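Local coordinates for protein dipeptidase (Streptococcus thermophilus, PDB 3PEB) that is probably a manganese-dependent hydrolase of the M24B peptidase family, represented here by its N-terminal creatinase/prolidase-type domain alone, at residues A[111-114]-A[115-118]; A[12-16]-A[17-21]. One frame throughout, in Å; residues are numbered along the deposited sequence.

Interaction 1: residues A[111-114]-A[115-118]. With NA (sodium ion), chain M.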
loop_
_atom_site.group_PDB
_atom_site.type_symbol
_atom_site.label_atom_id
_atom_site.label_comp_id
_atom_site.label_asym_id
_atom_site.label_seq_id
_atom_site.Cartn_x
_atom_site.Cartn_y
_atom_site.Cartn_z
ATOM N N LYS A 111 -0.923 6.414 -11.609
ATOM C CA LYS A 111 -1.014 6.133 -10.190
ATOM C C LYS A 111 0.171 6.714 -9.429
ATOM O O LYS A 111 0.037 7.210 -8.311
ATOM C CB LYS A 111 -1.096 4.612 -9.940
ATOM C CG LYS A 111 -2.420 3.970 -10.386
ATOM C CD LYS A 111 -2.432 2.480 -9.992
ATOM C CE LYS A 111 -3.701 1.782 -10.507
ATOM N NZ LYS A 111 -3.776 0.434 -9.837
ATOM N N PHE A 112 1.349 6.639 -10.024
ATOM C CA PHE A 112 2.526 7.222 -9.413
ATOM C C PHE A 112 2.329 8.742 -9.203
ATOM O O PHE A 112 2.654 9.278 -8.103
ATOM C CB PHE A 112 3.744 6.907 -10.278
ATOM C CG PHE A 112 5.041 7.409 -9.725
ATOM C CD1 PHE A 112 5.506 6.957 -8.507
ATOM C CD2 PHE A 112 5.809 8.311 -10.428
ATOM C CE1 PHE A 112 6.727 7.411 -7.993
ATOM C CE2 PHE A 112 7.025 8.770 -9.915
ATOM C CZ PHE A 112 7.476 8.310 -8.688
ATOM N N GLN A 113 1.825 9.428 -10.229
ATOM C CA GLN A 113 1.527 10.866 -10.129
ATOM C C GLN A 113 0.469 11.146 -9.041
ATOM O O GLN A 113 0.637 12.067 -8.240
ATOM C CB GLN A 113 1.159 11.472 -11.502
ATOM C CG GLN A 113 2.388 11.522 -12.393
ATOM C CD GLN A 113 2.259 12.426 -13.601
ATOM O OE1 GLN A 113 3.283 12.889 -14.134
ATOM N NE2 GLN A 113 1.027 12.693 -14.041
ATOM N N GLY A 114 -0.550 10.294 -8.954
ATOM C CA GLY A 114 -1.565 10.407 -7.891
ATOM C C GLY A 114 -0.927 10.294 -6.516
ATOM O O GLY A 114 -1.180 11.132 -5.645
ATOM N N LEU A 115 -0.079 9.286 -6.326
ATOM C CA LEU A 115 0.604 9.066 -5.030
ATOM C C LEU A 115 1.492 10.233 -4.695
ATOM O O LEU A 115 1.625 10.632 -3.526
ATOM C CB LEU A 115 1.420 7.768 -5.034
ATOM C CG LEU A 115 0.585 6.486 -5.025
ATOM C CD1 LEU A 115 1.521 5.273 -5.299
ATOM C CD2 LEU A 115 -0.217 6.346 -3.724
ATOM N N GLN A 116 2.103 10.817 -5.719
ATOM C CA GLN A 116 2.941 12.001 -5.517
ATOM C C GLN A 116 2.133 13.228 -5.085
ATOM O O GLN A 116 2.710 14.153 -4.489
ATOM C CB GLN A 116 3.771 12.339 -6.780
ATOM C CG GLN A 116 4.987 11.436 -6.994
ATOM C CD GLN A 116 5.702 11.785 -8.296
ATOM O OE1 GLN A 116 5.236 11.445 -9.391
ATOM N NE2 GLN A 116 6.795 12.504 -8.190
ATOM N N THR A 117 0.824 13.264 -5.344
ATOM C CA THR A 117 0.023 14.374 -4.826
ATOM C C THR A 117 -0.279 14.201 -3.314
ATOM O O THR A 117 -0.607 15.173 -2.641
ATOM C CB THR A 117 -1.306 14.600 -5.561
ATOM O OG1 THR A 117 -2.179 13.491 -5.344
ATOM C CG2 THR A 117 -1.094 14.848 -7.082
ATOM N N VAL A 118 -0.202 12.969 -2.823
ATOM C CA VAL A 118 -0.499 12.639 -1.421
ATOM C C VAL A 118 0.782 12.698 -0.571
ATOM O O VAL A 118 0.808 13.297 0.507
ATOM C CB VAL A 118 -1.150 11.249 -1.339
ATOM C CG1 VAL A 118 -1.405 10.806 0.130
ATOM C CG2 VAL A 118 -2.477 11.206 -2.123
HETATM NA NA NA M . 5.069 14.370 -3.541
HETATM O O HOH W 1 3.859 16.194 -2.237
HETATM O O HOH W 2 5.381 15.866 -5.319
HETATM O O HOH W 3 6.595 12.545 -4.007
#

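Interaction 2: residues A[12-16]-A[17-21]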
loop_
_atom_site.group_PDB
_atom_site.type_symbol
_atom_site.label_atom_id
_atom_site.label_comp_id
_atom_site.label_asym_id
_atom_site.label_seq_id
_atom_site.Cartn_x
_atom_site.Cartn_y
_atom_site.Cartn_z
ATOM N N HIS A 12 11.137 -5.088 8.100
ATOM C CA HIS A 12 12.585 -5.222 8.325
ATOM C C HIS A 12 13.354 -4.589 7.159
ATOM O O HIS A 12 14.344 -3.878 7.353
ATOM C CB HIS A 12 12.965 -6.714 8.505
ATOM C CG HIS A 12 14.433 -6.963 8.692
ATOM N ND1 HIS A 12 15.033 -6.982 9.934
ATOM C CD2 HIS A 12 15.420 -7.223 7.797
ATOM C CE1 HIS A 12 16.327 -7.230 9.797
ATOM N NE2 HIS A 12 16.589 -7.366 8.509
ATOM N N PHE A 13 12.908 -4.879 5.945
ATOM C CA PHE A 13 13.508 -4.312 4.749
ATOM C C PHE A 13 13.422 -2.785 4.749
ATOM O O PHE A 13 14.417 -2.111 4.450
ATOM C CB PHE A 13 12.824 -4.874 3.503
ATOM C CG PHE A 13 13.248 -4.193 2.237
ATOM C CD1 PHE A 13 12.580 -3.091 1.783
ATOM C CD2 PHE A 13 14.370 -4.633 1.535
ATOM C CE1 PHE A 13 12.983 -2.444 0.585
ATOM C CE2 PHE A 13 14.782 -4.001 0.358
ATOM C CZ PHE A 13 14.086 -2.895 -0.105
ATOM N N LEU A 14 12.248 -2.245 5.102
ATOM C CA LEU A 14 12.077 -0.791 5.166
ATOM C C LEU A 14 13.072 -0.182 6.158
ATOM O O LEU A 14 13.776 0.818 5.860
ATOM C CB LEU A 14 10.641 -0.411 5.551
ATOM C CG LEU A 14 9.537 -0.737 4.544
ATOM C CD1 LEU A 14 8.124 -0.440 5.140
ATOM C CD2 LEU A 14 9.835 0.109 3.268
ATOM N N ASN A 15 13.139 -0.801 7.331
ATOM C CA ASN A 15 13.987 -0.324 8.391
ATOM C C ASN A 15 15.465 -0.336 7.989
ATOM O O ASN A 15 16.152 0.627 8.209
ATOM C CB ASN A 15 13.731 -1.157 9.662
ATOM C CG ASN A 15 14.619 -0.750 10.809
ATOM O OD1 ASN A 15 15.603 -1.413 11.074
ATOM N ND2 ASN A 15 14.312 0.372 11.447
ATOM N N GLU A 16 15.935 -1.432 7.400
ATOM C CA GLU A 16 17.304 -1.523 6.873
ATOM C C GLU A 16 17.631 -0.384 5.877
ATOM O O GLU A 16 18.773 0.068 5.787
ATOM C CB GLU A 16 17.478 -2.810 6.080
ATOM C CG GLU A 16 17.710 -4.086 6.816
ATOM C CD GLU A 16 18.115 -5.198 5.826
ATOM O OE1 GLU A 16 17.272 -5.584 4.961
ATOM O OE2 GLU A 16 19.272 -5.644 5.887
ATOM N N ASN A 17 16.622 0.044 5.122
ATOM C CA ASN A 17 16.793 1.015 4.032
ATOM C C ASN A 17 16.312 2.429 4.377
ATOM O O ASN A 17 16.173 3.275 3.488
ATOM C CB ASN A 17 16.113 0.468 2.771
ATOM C CG ASN A 17 16.853 -0.725 2.194
ATOM O OD1 ASN A 17 17.903 -0.555 1.592
ATOM N ND2 ASN A 17 16.343 -1.942 2.423
ATOM N N LYS A 18 16.077 2.673 5.671
ATOM C CA LYS A 18 15.718 4.006 6.202
ATOM C C LYS A 18 14.448 4.587 5.593
ATOM O O LYS A 18 14.301 5.799 5.389
ATOM C CB LYS A 18 16.907 4.951 6.089
ATOM C CG LYS A 18 18.111 4.437 6.887
ATOM C CD LYS A 18 19.191 5.499 7.051
ATOM C CE LYS A 18 20.574 4.875 7.278
ATOM N NZ LYS A 18 20.564 3.694 8.208
ATOM N N SER A 19 13.516 3.688 5.315
ATOM C CA SER A 19 12.228 4.034 4.762
ATOM C C SER A 19 11.104 3.816 5.737
ATOM O O SER A 19 11.002 2.754 6.363
ATOM C CB SER A 19 11.962 3.185 3.508
ATOM O OG SER A 19 10.648 3.381 3.026
ATOM N N GLY A 20 10.199 4.793 5.821
ATOM C CA GLY A 20 9.075 4.702 6.740
ATOM C C GLY A 20 7.837 4.007 6.195
ATOM O O GLY A 20 6.891 3.761 6.947
ATOM N N LEU A 21 7.830 3.665 4.908
ATOM C CA LEU A 21 6.615 3.176 4.289
ATOM C C LEU A 21 6.849 2.420 2.994
ATOM O O LEU A 21 7.618 2.885 2.120
ATOM C CB LEU A 21 5.675 4.353 3.989
ATOM C CG LEU A 21 4.351 4.044 3.233
ATOM C CD1 LEU A 21 3.360 3.211 4.057
ATOM C CD2 LEU A 21 3.672 5.369 2.806
HETATM O O HOH W 4 18.022 -4.250 1.850
#

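Interaction 1: residues A[111-114]-A[115-118]
Phe112 and Gln116, one helical turn apart, meet through the phenyl ring and the side-chain amide. The amide lies over one ring face with the two planes 30° apart, and Gln116 OE1 comes 3.3 Å from Phe112 CE2, near the rim of the ring. With CG of Phe112 anti to the backbone N (chi1 -178°), the ring swings along the helix surface toward Gln116, whose chain runs extended beyond CG to reach it. On the next residue, Thr117 folds back toward Gly114, three residues earlier: its OG1 donates to Gly114 O at 2.6 Å, in the carbonyl plane and on a lone pair. Thr117 N also donates to Gly114 O, at 2.9 Å but from 64° out of that plane, so one carbonyl oxygen takes two bonds. Both pairs belong to the last turns of helix 109-118, the crossover helix of a beta-alpha-beta unit between strands 96-102 and 122-125. Upstream, Leu115 N donates to Lys111 O and Gln116 N to Phe112 O, both at 2.9 Å, in regular alpha-helical spacing. Gln116 O binds a sodium ion at 2.5 Å, whose shell is filled out by three waters and Phe119 O. Phe123 meets the Phe112 ring edge-to-face, while Trp85 of helix 84-91 packs against Leu115 and Thr117.

Interaction 2: residues A[12-16]-A[17-21]
The amide nitrogen of Asn17 sits over one face of the Phe13 ring, 3.3 Å above its plane and offset toward the rim; the closest pair is Asn17 ND2 to Phe13 CE2, also 3.3 Å. Ring and amide planes are 44° apart, so the amide is inclined to the ring instead of stacking flat on it. The amide is anchored there by a bond to the backbone of Phe13: Asn17 ND2 donates to Phe13 O at 2.8 Å with an N-H...O angle of 154°. The CG of Asn17 is beside its own backbone N (chi1 -70°), which turns the amide back along the helix toward that carbonyl. Water 4 accepts from Asn17 ND2 at 2.9 Å and reaches Glu16 OE1 weakly. The backbone beneath is a Schellman motif that ends the helix: Ser19 N bonds to Leu14 O, at 2.9 Å and nearly straight, and Lys18 N to Asn15 O (3.3 Å), with Lys18 at positive phi as the C-prime residue. Across the turn, Leu14 CD2 packs against Ser19 OG at 3.4 Å, and that hydroxyl is hydrogen-bonded to Ile99 O. The capped end of helix 6-16 thus lies against strand 96-102, where Tyr101 meets Phe13 edge-to-face, while Phe129 of helix 127-133 stacks on the same ring and the chain passes on into strand 21-24.

In the fold
From the N terminus, interaction 2 comes first, turning the chain out of helix 6-16 and into strand 21-24, a central strand of the mixed sheet. Interaction 1 follows much later, within helix 109-118 just ahead of edge strand 122-125. Each is a local contact in one continuous stretch, so neither encloses a long loop; they stand in series, without nesting or crossing. The centres of interactions 1 and 2 are about 20 Å apart and their nearest atoms about 8 Å, with no direct touch. Strand 96-102 relates them: it pairs with strand 21-24 on one side and with strand 122-125 on the other, and its chain leads on to helix 109-118. Phe119, which follows that helix, touches Leu21.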